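Local coordinates for protein terminal oxygenase component of carbazole (Janthinobacterium sp., PDB 7BUG) that catalyses, as the oxygenase part of a multicomponent system, the angular dioxygenation of carbazole, using a Rieske [2Fe-2S] cluster and a mononuclear iron, at residues 130-135 against 158-163; 175-180 against 334-339; 211-216 against 358-363. One frame throughout, in Å; residues are numbered along the deposited sequence.

How the interactions relate
Interaction 2 is the buried one, set beside the mononuclear iron, whereas interactions 1 and 3 are partly buried and lie at the two outermost strands, 158-167 and 214-217, of the same seven-stranded antiparallel sheet. Interactions 2 and 3 touch: Glu176 and Phe179 of helix 171-179, with Asp180 just after it, pack on Ala361 and Ile362, and both contacts reach the second subunit. Interaction 1 stands apart, its centre about 22 Å from that of interaction 2, and meets no other chain. Chemistry follows place: a lysine-to-carbonyl bond and a water in interaction 1, a guanidinium against an amide in interaction 2, methyl packing and a water bridge in interaction 3.

Interaction 1 of 3, residues 130-135 against 158-163; sequences KGCVFI and MEILGK
Lys130 and Ile160 bring the backbones to 5.8 Å between their CA atoms, the nearest approach of a tight turn to a strand from which it then diverges. The aliphatic part of Lys130 crosses the Ile160 side chain at about a right angle, CB of Lys130 resting 3.7 Å from CG1 of Ile160. A bend at chi2 (-52°) then carries the chain along to Met158, where NZ of Lys130, in one of two deposited conformers, donates to Met158 O over 2.7 Å. The ammonium lies in the carbonyl plane on a lone pair, at a C=O...N angle of 143°, and also bonds Asp155 O. Lys130 and Gly131, both with positive phi, form the two-residue type I' turn of the beta hairpin that joins strands 123-129 and 132-137; the contact thus sets a hairpin tip of the six-stranded sheet, which belongs largely to the Rieske domain, against an outermost strand of the seven-stranded sheet. Beyond the turn, Cys132 SG meets the other branch of the isoleucine, CG2 of Ile160, at 4.1 Å. One water donates both to Lys130 O (2.8 Å) and to Ile160 O (2.7 Å), joining the two backbones beside the apolar patch.

Interaction 2 of 3, residues 175-180 against 334-339; sequences VENGFD and IWAREA
Asn177 and Arg337 meet between two helices, 171-179 and 331-344, whose backbones come to 6.7 Å at the CA atoms of these two residues. The close part is an amide against the edge of a guanidinium. The Asn177 side chain leaves its helix with CG anti to the backbone N (chi1 163°), which sends the amide across the gap to the Arg337 side chain at about a right angle. There it lies at the edge of the guanidinium, near its plane, with the two planar groups turned 60° from one another. As modelled, ND2 of Asn177 is 3.2 Å from NE of Arg337, but the amide is probably turned over, so its two polar ends cannot be assigned with confidence. Nearer the two backbones, CB of Asn177 stands 4.1 Å from CG of Arg337, and the methyl of Ala336 borders the amide. Arg337 is held further by a cation-pi contact with Tyr296 and a weak hydrogen bond to His294.

The rest is looser. Ile334 turns its side chain away from helix 171-179, and exposed Glu338 lies well away from it. Trp91 of the second subunit covers the side of Trp335, Ala336 and Ala339.

The iron is bound by His183, His187 and Asp333. Asp180 joins its backbone O to His183 and its carboxylate to His93 of the second subunit, a ligand of that subunit's Rieske cluster; this bridge between metal centres is consistent with electron transfer across the subunit boundary. The Asn177 side chain has its nearest atom about 5 Å from the iron, a second-shell place, and approaches the side chains of Asp333 and His183 to about 3 and 4 Å between nearest atoms; the arginine edge thus probably steadies an amide that borders two iron ligands.

Interaction 3 of 3, residues 211-216 against 358-363; sequences KQQTRV and SDEAIV
Thr214 and Ala361 make the apolar half of this contact, with Thr214 pointing its methyl at the first turn of helix 360-372. CG2 of Thr214 lies 3.8 Å from CA of Ala361 and 4.1 Å from the backbone O of Glu360, so the methyl sits against helix backbone more than against side chains. Alongside, the methylenes of Gln213 and Glu360 touch, CB of the glutamine being 3.9 Å from CG of the glutamate. Thr214 opens strand 214-217, an outermost strand of the seven-stranded antiparallel sheet of the Bet v 1-like catalytic domain, and the helix packs against the side chains on one face of this strand: Ala364 and Leu368, farther along it, touch the side chains of Thr214 and Val216.

The polar links run through water and neighbours. A chi1 of 62° puts OG1 of Thr214 between the backbone N and the carbonyl carbon and CG2 anti to the carbonyl carbon; the methyl thereby meets the helix while the hydroxyl turns to a water, to which OG1 donates over 2.7 Å. That water in turn donates to OE2 of Glu360, also at 2.7 Å. The same OE2 forms a salt bridge with Arg210, giving the carboxylate a charged partner besides the water. Gln213 bends at chi2 (-56°) and carries its amide away from the helix, where NE2 bonds the carbonyls of Gly207 and Asp209. Just before the helix, OD2 of Asp359 is hydrogen-bonded to NE2 of His71 of the second subunit, a ligand of that subunit's Rieske cluster.

Interaction 1 of 3, residues 130-135 against 158-163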
loop_
_atom_site.group_PDB
_atom_site.type_symbol
_atom_site.label_atom_id
_atom_site.label_comp_id
_atom_site.label_asym_id
_atom_site.label_seq_id
_atom_site.Cartn_x
_atom_site.Cartn_y
_atom_site.Cartn_z
ATOM N N LYS A 130 -28.544 -19.822 19.588
ATOM C CA LYS A 130 -28.362 -18.817 20.673
ATOM C C LYS A 130 -28.302 -17.388 20.107
ATOM O O LYS A 130 -27.550 -16.578 20.646
ATOM C CB LYS A 130 -27.120 -19.172 21.496
ATOM C CG LYS A 130 -27.163 -20.542 22.146
ATOM C CD LYS A 130 -28.442 -20.722 22.948
ATOM C CE LYS A 130 -28.314 -21.678 24.105
ATOM N NZ LYS A 130 -29.608 -21.827 24.815
ATOM N N GLY A 131 -29.056 -17.110 19.046
ATOM C CA GLY A 131 -29.094 -15.798 18.396
ATOM C C GLY A 131 -27.795 -15.459 17.698
ATOM O O GLY A 131 -27.636 -14.305 17.342
ATOM N N CYS A 132 -26.951 -16.467 17.408
ATOM C CA CYS A 132 -25.674 -16.272 16.661
ATOM C C CYS A 132 -25.742 -17.017 15.339
ATOM O O CYS A 132 -26.250 -18.175 15.289
ATOM C CB CYS A 132 -24.478 -16.762 17.457
ATOM S SG CYS A 132 -24.365 -15.995 19.099
ATOM N N VAL A 133 -25.186 -16.412 14.288
ATOM C CA VAL A 133 -25.178 -17.024 12.944
ATOM C C VAL A 133 -23.821 -17.682 12.731
ATOM O O VAL A 133 -22.819 -16.946 12.694
ATOM C CB VAL A 133 -25.450 -15.973 11.858
ATOM C CG1 VAL A 133 -25.322 -16.539 10.449
ATOM C CG2 VAL A 133 -26.798 -15.306 12.068
ATOM N N PHE A 134 -23.835 -19.001 12.505
ATOM C CA PHE A 134 -22.594 -19.778 12.264
ATOM C C PHE A 134 -22.575 -20.251 10.821
ATOM O O PHE A 134 -23.602 -20.790 10.322
ATOM C CB PHE A 134 -22.574 -20.989 13.192
ATOM C CG PHE A 134 -22.348 -20.700 14.638
ATOM C CD1 PHE A 134 -23.380 -20.390 15.514
ATOM C CD2 PHE A 134 -21.061 -20.708 15.130
ATOM C CE1 PHE A 134 -23.108 -20.086 16.850
ATOM C CE2 PHE A 134 -20.819 -20.489 16.477
ATOM C CZ PHE A 134 -21.850 -20.205 17.333
ATOM N N ILE A 135 -21.440 -20.101 10.154
ATOM C CA ILE A 135 -21.212 -20.639 8.795
ATOM C C ILE A 135 -20.180 -21.752 8.901
ATOM O O ILE A 135 -19.178 -21.547 9.584
ATOM C CB ILE A 135 -20.747 -19.512 7.851
ATOM C CG1 ILE A 135 -21.838 -18.452 7.738
ATOM C CG2 ILE A 135 -20.324 -20.050 6.492
ATOM C CD1 ILE A 135 -21.441 -17.256 6.948
ATOM N N MET A 158 -29.056 -21.702 28.658
ATOM C CA MET A 158 -28.003 -20.660 28.540
ATOM C C MET A 158 -28.474 -19.540 27.607
ATOM O O MET A 158 -28.820 -19.804 26.439
ATOM C CB MET A 158 -26.713 -21.289 28.020
ATOM C CG MET A 158 -25.556 -20.301 28.011
ATOM S SD MET A 158 -24.943 -19.924 29.661
ATOM C CE MET A 158 -24.297 -21.496 30.225
ATOM N N GLU A 159 -28.634 -18.329 28.146
ATOM C CA GLU A 159 -28.996 -17.129 27.363
ATOM C C GLU A 159 -27.692 -16.438 26.961
ATOM O O GLU A 159 -26.809 -16.210 27.847
ATOM C CB GLU A 159 -29.946 -16.205 28.124
ATOM C CG GLU A 159 -31.331 -16.810 28.269
ATOM C CD GLU A 159 -32.001 -17.210 26.959
ATOM O OE1 GLU A 159 -31.976 -16.407 25.992
ATOM O OE2 GLU A 159 -32.601 -18.323 26.925
ATOM N N ILE A 160 -27.584 -16.210 25.671
ATOM C CA ILE A 160 -26.374 -15.608 25.070
ATOM C C ILE A 160 -26.706 -14.205 24.589
ATOM O O ILE A 160 -27.683 -14.003 23.864
ATOM C CB ILE A 160 -25.870 -16.505 23.941
ATOM C CG1 ILE A 160 -25.350 -17.860 24.445
ATOM C CG2 ILE A 160 -24.845 -15.751 23.119
ATOM C CD1 ILE A 160 -24.210 -17.818 25.438
ATOM N N LEU A 161 -25.842 -13.265 24.947
ATOM C CA LEU A 161 -25.941 -11.882 24.475
ATOM C C LEU A 161 -24.523 -11.470 24.071
ATOM O O LEU A 161 -23.582 -11.925 24.712
ATOM C CB LEU A 161 -26.507 -11.016 25.594
ATOM C CG LEU A 161 -27.975 -11.284 25.936
ATOM C CD1 LEU A 161 -28.332 -10.591 27.257
ATOM C CD2 LEU A 161 -28.842 -10.805 24.811
ATOM N N GLY A 162 -24.388 -10.579 23.106
ATOM C CA GLY A 162 -23.009 -10.295 22.690
ATOM C C GLY A 162 -22.800 -9.013 21.945
ATOM O O GLY A 162 -23.710 -8.159 21.782
ATOM N N LYS A 163 -21.594 -8.925 21.417
ATOM C CA LYS A 163 -21.121 -7.810 20.597
ATOM C C LYS A 163 -20.105 -8.356 19.583
ATOM O O LYS A 163 -19.373 -9.285 19.941
ATOM C CB LYS A 163 -20.435 -6.814 21.533
ATOM C CG LYS A 163 -20.002 -5.564 20.841
ATOM C CD LYS A 163 -19.232 -4.664 21.739
ATOM C CE LYS A 163 -18.634 -3.571 20.897
ATOM N NZ LYS A 163 -17.662 -2.834 21.713
HETATM O O HOH W 1 -27.570 -13.772 21.139
#

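Interaction 2 of 3, residues 175-180 against 334-339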
loop_
_atom_site.group_PDB
_atom_site.type_symbol
_atom_site.label_atom_id
_atom_site.label_comp_id
_atom_site.label_asym_id
_atom_site.label_seq_id
_atom_site.Cartn_x
_atom_site.Cartn_y
_atom_site.Cartn_z
ATOM N N VAL A 175 -6.346 -14.990 19.590
ATOM C CA VAL A 175 -6.510 -16.233 20.376
ATOM C C VAL A 175 -5.479 -16.249 21.492
ATOM O O VAL A 175 -5.821 -16.556 22.661
ATOM C CB VAL A 175 -6.329 -17.480 19.503
ATOM C CG1 VAL A 175 -6.301 -18.736 20.370
ATOM C CG2 VAL A 175 -7.458 -17.586 18.503
ATOM N N GLU A 176 -4.228 -15.942 21.157
ATOM C CA GLU A 176 -3.123 -16.096 22.131
ATOM C C GLU A 176 -3.289 -15.057 23.220
ATOM O O GLU A 176 -3.146 -15.448 24.388
ATOM C CB GLU A 176 -1.783 -16.090 21.437
ATOM C CG GLU A 176 -1.646 -17.295 20.544
ATOM C CD GLU A 176 -0.261 -17.497 19.965
ATOM O OE1 GLU A 176 0.727 -16.778 20.423
ATOM O OE2 GLU A 176 -0.115 -18.371 19.109
ATOM N N ASN A 177 -3.672 -13.844 22.852
ATOM C CA ASN A 177 -3.966 -12.768 23.831
ATOM C C ASN A 177 -5.089 -13.237 24.768
ATOM O O ASN A 177 -5.008 -12.961 25.974
ATOM C CB ASN A 177 -4.343 -11.491 23.115
ATOM C CG ASN A 177 -5.042 -10.484 24.013
ATOM O OD1 ASN A 177 -4.403 -9.923 24.889
ATOM N ND2 ASN A 177 -6.293 -10.188 23.687
ATOM N N GLY A 178 -6.111 -13.884 24.230
ATOM C CA GLY A 178 -7.219 -14.358 25.063
ATOM C C GLY A 178 -6.773 -15.407 26.076
ATOM O O GLY A 178 -7.247 -15.391 27.257
ATOM N N PHE A 179 -5.991 -16.385 25.630
ATOM C CA PHE A 179 -5.663 -17.583 26.424
ATOM C C PHE A 179 -4.379 -17.383 27.242
ATOM O O PHE A 179 -4.002 -18.243 28.003
ATOM C CB PHE A 179 -5.508 -18.788 25.508
ATOM C CG PHE A 179 -5.511 -20.092 26.248
ATOM C CD1 PHE A 179 -6.530 -20.415 27.137
ATOM C CD2 PHE A 179 -4.524 -21.026 25.998
ATOM C CE1 PHE A 179 -6.517 -21.637 27.806
ATOM C CE2 PHE A 179 -4.525 -22.240 26.660
ATOM C CZ PHE A 179 -5.529 -22.553 27.548
ATOM N N ASP A 180 -3.779 -16.213 27.160
ATOM C CA ASP A 180 -2.451 -15.979 27.777
ATOM C C ASP A 180 -2.603 -15.732 29.284
ATOM O O ASP A 180 -3.281 -14.775 29.681
ATOM C CB ASP A 180 -1.921 -14.754 27.052
ATOM C CG ASP A 180 -0.561 -14.305 27.477
ATOM O OD1 ASP A 180 -0.179 -14.590 28.655
ATOM O OD2 ASP A 180 0.061 -13.624 26.636
ATOM N N ILE A 334 -7.843 -5.337 22.721
ATOM C CA ILE A 334 -7.865 -4.923 21.295
ATOM C C ILE A 334 -6.531 -4.255 20.937
ATOM O O ILE A 334 -5.857 -4.684 19.965
ATOM C CB ILE A 334 -9.075 -4.049 20.988
ATOM C CG1 ILE A 334 -10.351 -4.894 21.122
ATOM C CG2 ILE A 334 -8.925 -3.412 19.605
ATOM C CD1 ILE A 334 -11.599 -4.092 20.916
ATOM N N TRP A 335 -6.083 -3.284 21.741
ATOM C CA TRP A 335 -4.834 -2.586 21.345
ATOM C C TRP A 335 -3.619 -3.499 21.650
ATOM O O TRP A 335 -2.607 -3.393 20.940
ATOM C CB TRP A 335 -4.785 -1.147 21.877
ATOM C CG TRP A 335 -4.726 -1.005 23.347
ATOM C CD1 TRP A 335 -5.758 -0.635 24.174
ATOM C CD2 TRP A 335 -3.565 -1.167 24.172
ATOM N NE1 TRP A 335 -5.317 -0.620 25.465
ATOM C CE2 TRP A 335 -3.982 -0.923 25.498
ATOM C CE3 TRP A 335 -2.214 -1.462 23.930
ATOM C CZ2 TRP A 335 -3.091 -0.986 26.568
ATOM C CZ3 TRP A 335 -1.337 -1.511 24.992
ATOM C CH2 TRP A 335 -1.775 -1.252 26.285
ATOM N N ALA A 336 -3.695 -4.426 22.605
ATOM C CA ALA A 336 -2.630 -5.436 22.818
ATOM C C ALA A 336 -2.453 -6.257 21.531
ATOM O O ALA A 336 -1.314 -6.472 21.091
ATOM C CB ALA A 336 -2.908 -6.337 23.976
ATOM N N ARG A 337 -3.552 -6.757 20.971
ATOM C CA ARG A 337 -3.456 -7.555 19.706
ATOM C C ARG A 337 -2.782 -6.717 18.622
ATOM O O ARG A 337 -1.901 -7.238 17.913
ATOM C CB ARG A 337 -4.849 -7.960 19.212
ATOM C CG ARG A 337 -5.541 -8.920 20.147
ATOM C CD ARG A 337 -6.975 -9.050 19.735
ATOM N NE ARG A 337 -7.695 -9.589 20.841
ATOM C CZ ARG A 337 -9.003 -9.604 20.899
ATOM N NH1 ARG A 337 -9.727 -9.304 19.834
ATOM N NH2 ARG A 337 -9.574 -9.974 22.011
ATOM N N GLU A 338 -3.221 -5.500 18.447
ATOM C CA GLU A 338 -2.728 -4.565 17.427
ATOM C C GLU A 338 -1.215 -4.382 17.638
ATOM O O GLU A 338 -0.490 -4.269 16.639
ATOM C CB GLU A 338 -3.508 -3.246 17.471
ATOM C CG GLU A 338 -4.970 -3.368 17.023
ATOM C CD GLU A 338 -5.795 -2.100 17.251
ATOM O OE1 GLU A 338 -5.417 -1.292 18.125
ATOM O OE2 GLU A 338 -6.797 -1.919 16.575
ATOM N N ALA A 339 -0.760 -4.361 18.878
ATOM C CA ALA A 339 0.661 -4.124 19.187
ATOM C C ALA A 339 1.542 -5.311 18.764
ATOM O O ALA A 339 2.777 -5.122 18.629
ATOM C CB ALA A 339 0.864 -3.808 20.647
#

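Interaction 3 of 3, residues 211-216 against 358-363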
loop_
_atom_site.group_PDB
_atom_site.type_symbol
_atom_site.label_atom_id
_atom_site.label_comp_id
_atom_site.label_asym_id
_atom_site.label_seq_id
_atom_site.Cartn_x
_atom_site.Cartn_y
_atom_site.Cartn_z
ATOM N N LYS A 211 3.629 -30.624 32.735
ATOM C CA LYS A 211 2.483 -31.399 32.189
ATOM C C LYS A 211 1.201 -31.067 32.973
ATOM O O LYS A 211 0.118 -31.282 32.384
ATOM C CB LYS A 211 2.795 -32.902 32.170
ATOM C CG LYS A 211 2.896 -33.575 33.531
ATOM C CD LYS A 211 3.843 -34.770 33.515
ATOM C CE LYS A 211 3.724 -35.673 34.724
ATOM N NZ LYS A 211 2.774 -36.791 34.508
ATOM N N GLN A 212 1.306 -30.532 34.205
ATOM C CA GLN A 212 0.149 -30.151 35.065
ATOM C C GLN A 212 -0.334 -28.712 34.830
ATOM O O GLN A 212 -1.334 -28.325 35.463
ATOM C CB GLN A 212 0.518 -30.253 36.545
ATOM C CG GLN A 212 0.480 -31.681 37.055
ATOM C CD GLN A 212 0.965 -31.764 38.482
ATOM O OE1 GLN A 212 1.137 -30.752 39.171
ATOM N NE2 GLN A 212 1.195 -32.988 38.931
ATOM N N GLN A 213 0.329 -27.925 33.990
ATOM C CA GLN A 213 -0.069 -26.502 33.801
ATOM C C GLN A 213 -1.276 -26.415 32.866
ATOM O O GLN A 213 -1.907 -25.333 32.806
ATOM C CB GLN A 213 1.050 -25.691 33.156
ATOM C CG GLN A 213 2.355 -25.682 33.946
ATOM C CD GLN A 213 2.149 -25.181 35.355
ATOM O OE1 GLN A 213 1.586 -24.099 35.579
ATOM N NE2 GLN A 213 2.607 -25.971 36.316
ATOM N N THR A 214 -1.540 -27.470 32.096
ATOM C CA THR A 214 -2.690 -27.513 31.149
ATOM C C THR A 214 -3.388 -28.870 31.189
ATOM O O THR A 214 -2.775 -29.859 31.622
ATOM C CB THR A 214 -2.239 -27.229 29.718
ATOM O OG1 THR A 214 -1.323 -28.230 29.290
ATOM C CG2 THR A 214 -1.589 -25.877 29.573
ATOM N N ARG A 215 -4.621 -28.931 30.695
ATOM C CA ARG A 215 -5.320 -30.204 30.432
ATOM C C ARG A 215 -5.836 -30.103 29.005
ATOM O O ARG A 215 -6.675 -29.228 28.746
ATOM C CB ARG A 215 -6.422 -30.432 31.462
ATOM C CG ARG A 215 -7.411 -31.540 31.139
ATOM C CD ARG A 215 -6.765 -32.883 30.934
ATOM N NE ARG A 215 -7.662 -33.963 31.360
ATOM C CZ ARG A 215 -8.717 -34.421 30.677
ATOM N NH1 ARG A 215 -9.059 -33.913 29.502
ATOM N NH2 ARG A 215 -9.435 -35.408 31.183
ATOM N N VAL A 216 -5.324 -30.976 28.144
ATOM C CA VAL A 216 -5.812 -31.123 26.754
ATOM C C VAL A 216 -7.103 -31.935 26.781
ATOM O O VAL A 216 -7.152 -32.975 27.479
ATOM C CB VAL A 216 -4.768 -31.780 25.844
ATOM C CG1 VAL A 216 -5.398 -32.145 24.516
ATOM C CG2 VAL A 216 -3.562 -30.913 25.689
ATOM N N SER A 358 4.510 -19.108 31.785
ATOM C CA SER A 358 3.035 -19.084 31.611
ATOM C C SER A 358 2.665 -19.304 30.134
ATOM O O SER A 358 1.499 -19.676 29.884
ATOM C CB SER A 358 2.446 -17.854 32.132
ATOM O OG SER A 358 3.009 -16.717 31.504
ATOM N N ASP A 359 3.602 -19.181 29.194
ATOM C CA ASP A 359 3.277 -19.405 27.774
ATOM C C ASP A 359 3.075 -20.909 27.520
ATOM O O ASP A 359 2.790 -21.283 26.355
ATOM C CB ASP A 359 4.368 -18.818 26.884
ATOM C CG ASP A 359 4.401 -17.304 26.959
ATOM O OD1 ASP A 359 3.304 -16.704 27.024
ATOM O OD2 ASP A 359 5.548 -16.746 26.901
ATOM N N GLU A 360 3.278 -21.774 28.534
ATOM C CA GLU A 360 2.954 -23.221 28.390
ATOM C C GLU A 360 1.514 -23.343 27.897
ATOM O O GLU A 360 1.248 -24.211 27.050
ATOM C CB GLU A 360 3.193 -23.955 29.715
ATOM C CG GLU A 360 2.862 -25.420 29.679
ATOM C CD GLU A 360 3.653 -26.235 28.663
ATOM O OE1 GLU A 360 4.764 -25.810 28.286
ATOM O OE2 GLU A 360 3.145 -27.318 28.248
ATOM N N ALA A 361 0.595 -22.521 28.380
ATOM C CA ALA A 361 -0.826 -22.550 27.947
ATOM C C ALA A 361 -0.906 -22.253 26.437
ATOM O O ALA A 361 -1.555 -23.007 25.666
ATOM C CB ALA A 361 -1.642 -21.548 28.686
ATOM N N ILE A 362 -0.179 -21.233 25.981
ATOM C CA ILE A 362 -0.164 -20.849 24.550
ATOM C C ILE A 362 0.421 -21.974 23.693
ATOM O O ILE A 362 -0.168 -22.278 22.623
ATOM C CB ILE A 362 0.557 -19.516 24.337
ATOM C CG1 ILE A 362 -0.309 -18.411 24.970
ATOM C CG2 ILE A 362 0.815 -19.300 22.828
ATOM C CD1 ILE A 362 0.395 -17.094 25.169
ATOM N N VAL A 363 1.543 -22.568 24.108
ATOM C CA VAL A 363 2.213 -23.644 23.346
ATOM C C VAL A 363 1.292 -24.871 23.313
ATOM O O VAL A 363 1.198 -25.484 22.268
ATOM C CB VAL A 363 3.596 -23.934 23.942
ATOM C CG1 VAL A 363 4.137 -25.283 23.540
ATOM C CG2 VAL A 363 4.553 -22.810 23.540
HETATM O O HOH W 2 1.317 -28.321 29.956
#